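Local coordinates for phosphoribosyl-aminoimidazole carboxylase (Aspergillus clavatus, PDB 3K5I), which probably catalyses the ATP-dependent carboxylation of 5-aminoimidazole ribonucleotide (AIR) to N5-carboxyaminoimidazole ribonucleotide in purine biosynthesis, at residues T299-A304 with S359-S364; M38-A43 with K61-H66. All blocks are in the same frame, centred on the assembly; numbering follows the deposited sequence. Where two conformers were deposited one is given.

Contact 1. Residues T299-A304 with S359-S364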
loop_
_atom_site.group_PDB
_atom_site.type_symbol
_atom_site.label_atom_id
_atom_site.label_comp_id
_atom_site.label_asym_id
_atom_site.label_seq_id
_atom_site.Cartn_x
_atom_site.Cartn_y
_atom_site.Cartn_z
ATOM N N THR A 299 4.907 7.239 7.007
ATOM C CA THR A 299 5.012 7.855 5.670
ATOM C C THR A 299 4.153 7.238 4.570
ATOM O O THR A 299 3.797 7.889 3.533
ATOM C CB THR A 299 6.480 7.978 5.306
ATOM O OG1 THR A 299 7.103 6.671 5.382
ATOM C CG2 THR A 299 7.124 8.957 6.323
ATOM N N ILE A 300 3.828 5.962 4.792
ATOM C CA ILE A 300 3.003 5.223 3.839
ATOM C C ILE A 300 1.673 5.852 3.626
ATOM O O ILE A 300 1.282 6.176 2.522
ATOM C CB ILE A 300 2.724 3.813 4.323
ATOM C CG1 ILE A 300 4.040 3.032 4.230
ATOM C CG2 ILE A 300 1.838 3.171 3.277
ATOM C CD1 ILE A 300 4.040 1.502 4.634
ATOM N N GLU A 301 0.951 6.094 4.700
ATOM C CA GLU A 301 -0.334 6.733 4.446
ATOM C C GLU A 301 -0.193 8.230 4.643
ATOM O O GLU A 301 -1.076 9.023 4.244
ATOM C CB GLU A 301 -1.335 6.270 5.491
ATOM C CG GLU A 301 -1.635 4.769 5.381
ATOM C CD GLU A 301 -0.591 3.886 6.066
ATOM O OE1 GLU A 301 0.317 4.401 6.752
ATOM O OE2 GLU A 301 -0.711 2.646 5.861
ATOM N N GLY A 302 0.917 8.598 5.265
ATOM C CA GLY A 302 1.114 9.999 5.571
ATOM C C GLY A 302 1.635 10.970 4.553
ATOM O O GLY A 302 1.483 12.177 4.762
ATOM N N CYS A 303 2.284 10.456 3.515
ATOM C CA CYS A 303 2.864 11.297 2.480
ATOM C C CYS A 303 2.734 10.637 1.125
ATOM O O CYS A 303 2.483 9.440 1.095
ATOM C CB CYS A 303 4.365 11.398 2.669
ATOM S SG CYS A 303 5.048 11.654 4.338
ATOM N N ALA A 304 2.951 11.382 0.032
ATOM C CA ALA A 304 2.874 10.816 -1.317
ATOM C C ALA A 304 3.950 9.803 -1.571
ATOM O O ALA A 304 3.565 8.878 -2.277
ATOM C CB ALA A 304 2.865 11.836 -2.495
ATOM N N SER A 359 -4.997 2.175 9.295
ATOM C CA SER A 359 -4.466 1.302 8.269
ATOM C C SER A 359 -3.698 0.228 9.007
ATOM O O SER A 359 -2.806 0.547 9.785
ATOM C CB SER A 359 -3.575 2.124 7.327
ATOM O OG SER A 359 -2.649 1.360 6.581
ATOM N N ILE A 360 -4.076 -1.023 8.748
ATOM C CA ILE A 360 -3.428 -2.140 9.417
ATOM C C ILE A 360 -2.312 -2.811 8.627
ATOM O O ILE A 360 -2.514 -3.116 7.485
ATOM C CB ILE A 360 -4.463 -3.227 9.770
ATOM C CG1 ILE A 360 -5.602 -2.644 10.657
ATOM C CG2 ILE A 360 -3.729 -4.454 10.287
ATOM C CD1 ILE A 360 -7.061 -3.121 10.621
ATOM N N HIS A 361 -1.157 -3.049 9.252
ATOM C CA HIS A 361 -0.046 -3.689 8.601
ATOM C C HIS A 361 0.432 -4.767 9.510
ATOM O O HIS A 361 1.065 -4.444 10.528
ATOM C CB HIS A 361 1.134 -2.690 8.498
ATOM C CG HIS A 361 0.842 -1.509 7.626
ATOM N ND1 HIS A 361 1.455 -1.338 6.404
ATOM C CD2 HIS A 361 0.006 -0.450 7.797
ATOM C CE1 HIS A 361 0.986 -0.233 5.845
ATOM N NE2 HIS A 361 0.105 0.318 6.663
ATOM N N LEU A 362 0.216 -6.014 9.114
ATOM C CA LEU A 362 0.733 -7.157 9.883
ATOM C C LEU A 362 1.949 -7.588 9.050
ATOM O O LEU A 362 1.922 -7.623 7.810
ATOM C CB LEU A 362 -0.253 -8.344 9.875
ATOM C CG LEU A 362 -1.481 -7.961 10.701
ATOM C CD1 LEU A 362 -2.694 -8.884 10.510
ATOM C CD2 LEU A 362 -1.017 -7.929 12.166
ATOM N N TYR A 363 3.007 -7.958 9.770
ATOM C CA TYR A 363 4.281 -8.401 9.213
ATOM C C TYR A 363 4.461 -9.841 8.697
ATOM O O TYR A 363 5.519 -10.102 8.096
ATOM C CB TYR A 363 5.404 -8.160 10.226
ATOM C CG TYR A 363 5.501 -6.650 10.513
ATOM C CD1 TYR A 363 6.171 -6.169 11.632
ATOM C CD2 TYR A 363 4.900 -5.705 9.669
ATOM C CE1 TYR A 363 6.155 -4.794 11.918
ATOM C CE2 TYR A 363 4.921 -4.296 9.944
ATOM C CZ TYR A 363 5.568 -3.849 11.067
ATOM O OH TYR A 363 5.663 -2.477 11.395
ATOM N N SER A 364 3.462 -10.724 8.842
ATOM C CA SER A 364 3.600 -12.122 8.393
ATOM C C SER A 364 4.853 -12.694 9.132
ATOM O O SER A 364 5.593 -13.493 8.541
ATOM C CB SER A 364 3.728 -12.278 6.850
ATOM O OG SER A 364 3.100 -13.490 6.365
#
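Glu301 and His361 form a histidine-carboxylate hydrogen bond between the short helix 299-302 and strand 358-362, within this chain an outermost strand of the large antiparallel sheet. It joins the ATP-grasp part of the chain to the C-terminal part. His361 NE2 donates to Glu301 OE2 at 2.6 Å, with an N-H...O angle of 157°. The oxygen accepts through its syn lone pair and lies in the ring plane, at the ring edge. The carboxylate stands nearly upright to the ring, with the two planes 83° apart. A bend at chi2 (82°) swings the carboxylate toward the His361 ring. Ser359 OG lies 2.4 Å from Glu301 OE2, too short to trust, and Ser359 has two conformers, so this second bond is doubtful.

Beyond the two segments, the His361 ring stacks on His376 of the adjacent strand. The His361 side chain also packs on Arg45 of the second subunit. The backbone O of Glu301 accepts a hydrogen bond from Arg328 of that subunit. The His361 side chain is about 12 Å from the bound AIR.

The apolar part is small. Ile300 CD1 meets the imidazole obliquely, 3.7 Å from His361 CE1.

Contact 2. Residues M38-A43 with K61-H66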
loop_
_atom_site.group_PDB
_atom_site.type_symbol
_atom_site.label_atom_id
_atom_site.label_comp_id
_atom_site.label_asym_id
_atom_site.label_seq_id
_atom_site.Cartn_x
_atom_site.Cartn_y
_atom_site.Cartn_z
ATOM N N MET A 38 8.312 -3.888 3.508
ATOM C CA MET A 38 7.689 -2.651 3.101
ATOM C C MET A 38 8.475 -2.175 1.900
ATOM O O MET A 38 7.932 -1.618 0.932
ATOM C CB MET A 38 7.642 -1.631 4.251
ATOM C CG MET A 38 6.426 -2.068 5.027
ATOM S SD MET A 38 6.013 -1.154 6.506
ATOM C CE MET A 38 7.261 -1.596 7.480
ATOM N N LEU A 39 9.771 -2.438 1.928
ATOM C CA LEU A 39 10.535 -2.031 0.750
ATOM C C LEU A 39 10.004 -2.732 -0.516
ATOM O O LEU A 39 9.833 -2.069 -1.530
ATOM C CB LEU A 39 12.051 -2.185 0.952
ATOM C CG LEU A 39 12.865 -1.391 -0.086
ATOM C CD1 LEU A 39 12.986 0.142 0.056
ATOM C CD2 LEU A 39 14.243 -1.994 -0.295
ATOM N N VAL A 40 9.747 -4.044 -0.461
ATOM C CA VAL A 40 9.216 -4.832 -1.587
ATOM C C VAL A 40 7.837 -4.312 -1.933
ATOM O O VAL A 40 7.531 -4.111 -3.103
ATOM C CB VAL A 40 9.189 -6.372 -1.323
ATOM C CG1 VAL A 40 8.939 -7.242 -2.631
ATOM C CG2 VAL A 40 10.545 -6.765 -0.787
ATOM N N GLU A 41 6.975 -4.017 -0.978
ATOM C CA GLU A 41 5.764 -3.459 -1.549
ATOM C C GLU A 41 6.121 -2.307 -2.482
ATOM O O GLU A 41 5.614 -2.172 -3.618
ATOM C CB GLU A 41 4.914 -2.886 -0.452
ATOM C CG GLU A 41 4.944 -3.860 0.712
ATOM C CD GLU A 41 4.065 -3.346 1.837
ATOM O OE1 GLU A 41 4.047 -2.123 2.039
ATOM O OE2 GLU A 41 3.300 -4.063 2.503
ATOM N N SER A 42 6.995 -1.432 -2.015
ATOM C CA SER A 42 7.326 -0.275 -2.879
ATOM C C SER A 42 7.982 -0.726 -4.169
ATOM O O SER A 42 7.790 -0.082 -5.175
ATOM C CB SER A 42 8.329 0.631 -2.159
ATOM O OG SER A 42 7.650 1.379 -1.168
ATOM N N ALA A 43 8.754 -1.811 -4.146
ATOM C CA ALA A 43 9.456 -2.259 -5.339
ATOM C C ALA A 43 8.521 -2.758 -6.425
ATOM O O ALA A 43 8.663 -2.484 -7.644
ATOM C CB ALA A 43 10.690 -3.285 -4.927
ATOM N N LYS A 61 10.067 -12.111 1.207
ATOM C CA LYS A 61 10.073 -13.114 0.156
ATOM C C LYS A 61 8.630 -13.479 -0.123
ATOM O O LYS A 61 8.295 -13.663 -1.288
ATOM C CB LYS A 61 10.814 -14.342 0.668
ATOM C CG LYS A 61 12.298 -14.077 0.878
ATOM C CD LYS A 61 12.898 -15.530 1.006
ATOM C CE LYS A 61 14.411 -15.509 0.722
ATOM N NZ LYS A 61 15.148 -15.837 1.935
ATOM N N GLN A 62 7.837 -13.512 0.955
ATOM C CA GLN A 62 6.425 -13.796 0.951
ATOM C C GLN A 62 5.591 -13.041 -0.072
ATOM O O GLN A 62 4.546 -13.586 -0.513
ATOM C CB GLN A 62 5.816 -13.705 2.332
ATOM C CG GLN A 62 6.457 -14.676 3.287
ATOM C CD GLN A 62 5.748 -14.570 4.627
ATOM O OE1 GLN A 62 4.577 -14.164 4.749
ATOM N NE2 GLN A 62 6.490 -14.867 5.669
ATOM N N ILE A 63 6.094 -11.884 -0.509
ATOM C CA ILE A 63 5.382 -11.032 -1.504
ATOM C C ILE A 63 6.185 -10.689 -2.752
ATOM O O ILE A 63 6.033 -9.629 -3.355
ATOM C CB ILE A 63 4.798 -9.727 -0.841
ATOM C CG1 ILE A 63 5.929 -8.839 -0.254
ATOM C CG2 ILE A 63 3.920 -10.117 0.364
ATOM C CD1 ILE A 63 5.508 -7.364 -0.256
ATOM N N SER A 64 7.058 -11.602 -3.135
ATOM C CA SER A 64 7.905 -11.403 -4.286
ATOM C C SER A 64 8.176 -12.830 -4.794
ATOM O O SER A 64 9.174 -13.468 -4.450
ATOM C CB SER A 64 9.204 -10.816 -3.719
ATOM O OG SER A 64 10.254 -10.783 -4.676
ATOM N N ALA A 65 7.271 -13.348 -5.615
ATOM C CA ALA A 65 7.382 -14.712 -6.126
ATOM C C ALA A 65 8.247 -14.808 -7.360
ATOM O O ALA A 65 7.676 -14.797 -8.450
ATOM C CB ALA A 65 5.975 -15.200 -6.516
ATOM N N HIS A 66 9.568 -14.914 -7.219
ATOM C CA HIS A 66 10.443 -15.058 -8.402
ATOM C C HIS A 66 11.626 -15.914 -7.985
ATOM O O HIS A 66 11.711 -16.304 -6.805
ATOM C CB HIS A 66 10.864 -13.677 -8.937
ATOM C CG HIS A 66 11.592 -12.807 -7.954
ATOM N ND1 HIS A 66 12.860 -13.117 -7.534
ATOM C CD2 HIS A 66 11.283 -11.629 -7.359
ATOM C CE1 HIS A 66 13.285 -12.194 -6.690
ATOM N NE2 HIS A 66 12.349 -11.282 -6.562
#
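Val40 and Glu41 sit on helix 34-46, which follows the first strand of the parallel sheet in the preATP-grasp domain. The strand-turn-helix start of this domain carries a GxGxxG sequence and looks Rossmann-like. Here the helix packs against Ile63 and Ser64, in the loop that runs from strand 49-54 to strand 70-71. The contact is buried and apolar, with no hydrogen bond between the two segments.

Ile63 and Val40 carry most of the contact. Ile63 CG1 lies between the backbone N and the carbonyl carbon (chi1 62°), and CD1 extends from there to the helix surface. Ile63 CD1 is 4.0 Å from Val40 CB. Ile63 CD1 also lies 3.7 Å from both Glu41 CG and Glu41 N. The Glu41 and Ile63 side chains pass at a slant. Glu41 meets the loop through CG. Its polar end is engaged elsewhere: OE1 forms a salt bridge with Arg45 of the second subunit.

Val40 reaches the loop with CG1, which is anti to the backbone N (chi1 -167°). Val40 CG1 lies 3.8 Å from Ile63 O. That oxygen accepts a hydrogen bond from Asn44, one turn further along the same helix.

The loop has bonds of its own. Ser64 N donates to Lys61 O at 3.0 Å, and Ala65 is the centre of an inverse gamma turn. Ser64 O is also bonded by His69. The serine meets the helix through carbon, with Ser64 CB 3.7 Å from Val40 CG1.

Along the chain, contact 2 (38-43 with 61-66) closes before contact 1 (299-304 with 359-364) opens. Their centres are about 14 Å apart, on the same side of the chain's centre. Contact 2 belongs to the parallel sheet domain near the N-terminus. Contact 1 lies on helix 299-302 and strand 358-362, which is outermost in the large antiparallel sheet within this chain. The two touch where Ile300 CD1 packs 3.8 Å from Met38 SD, on helix 34-46. Gln62 NE2 also makes a weak hydrogen bond to Ser364 O. Together they involve all three family regions, near but not in the AIR pocket. Both also touch the second subunit, which places them at the dimer interface.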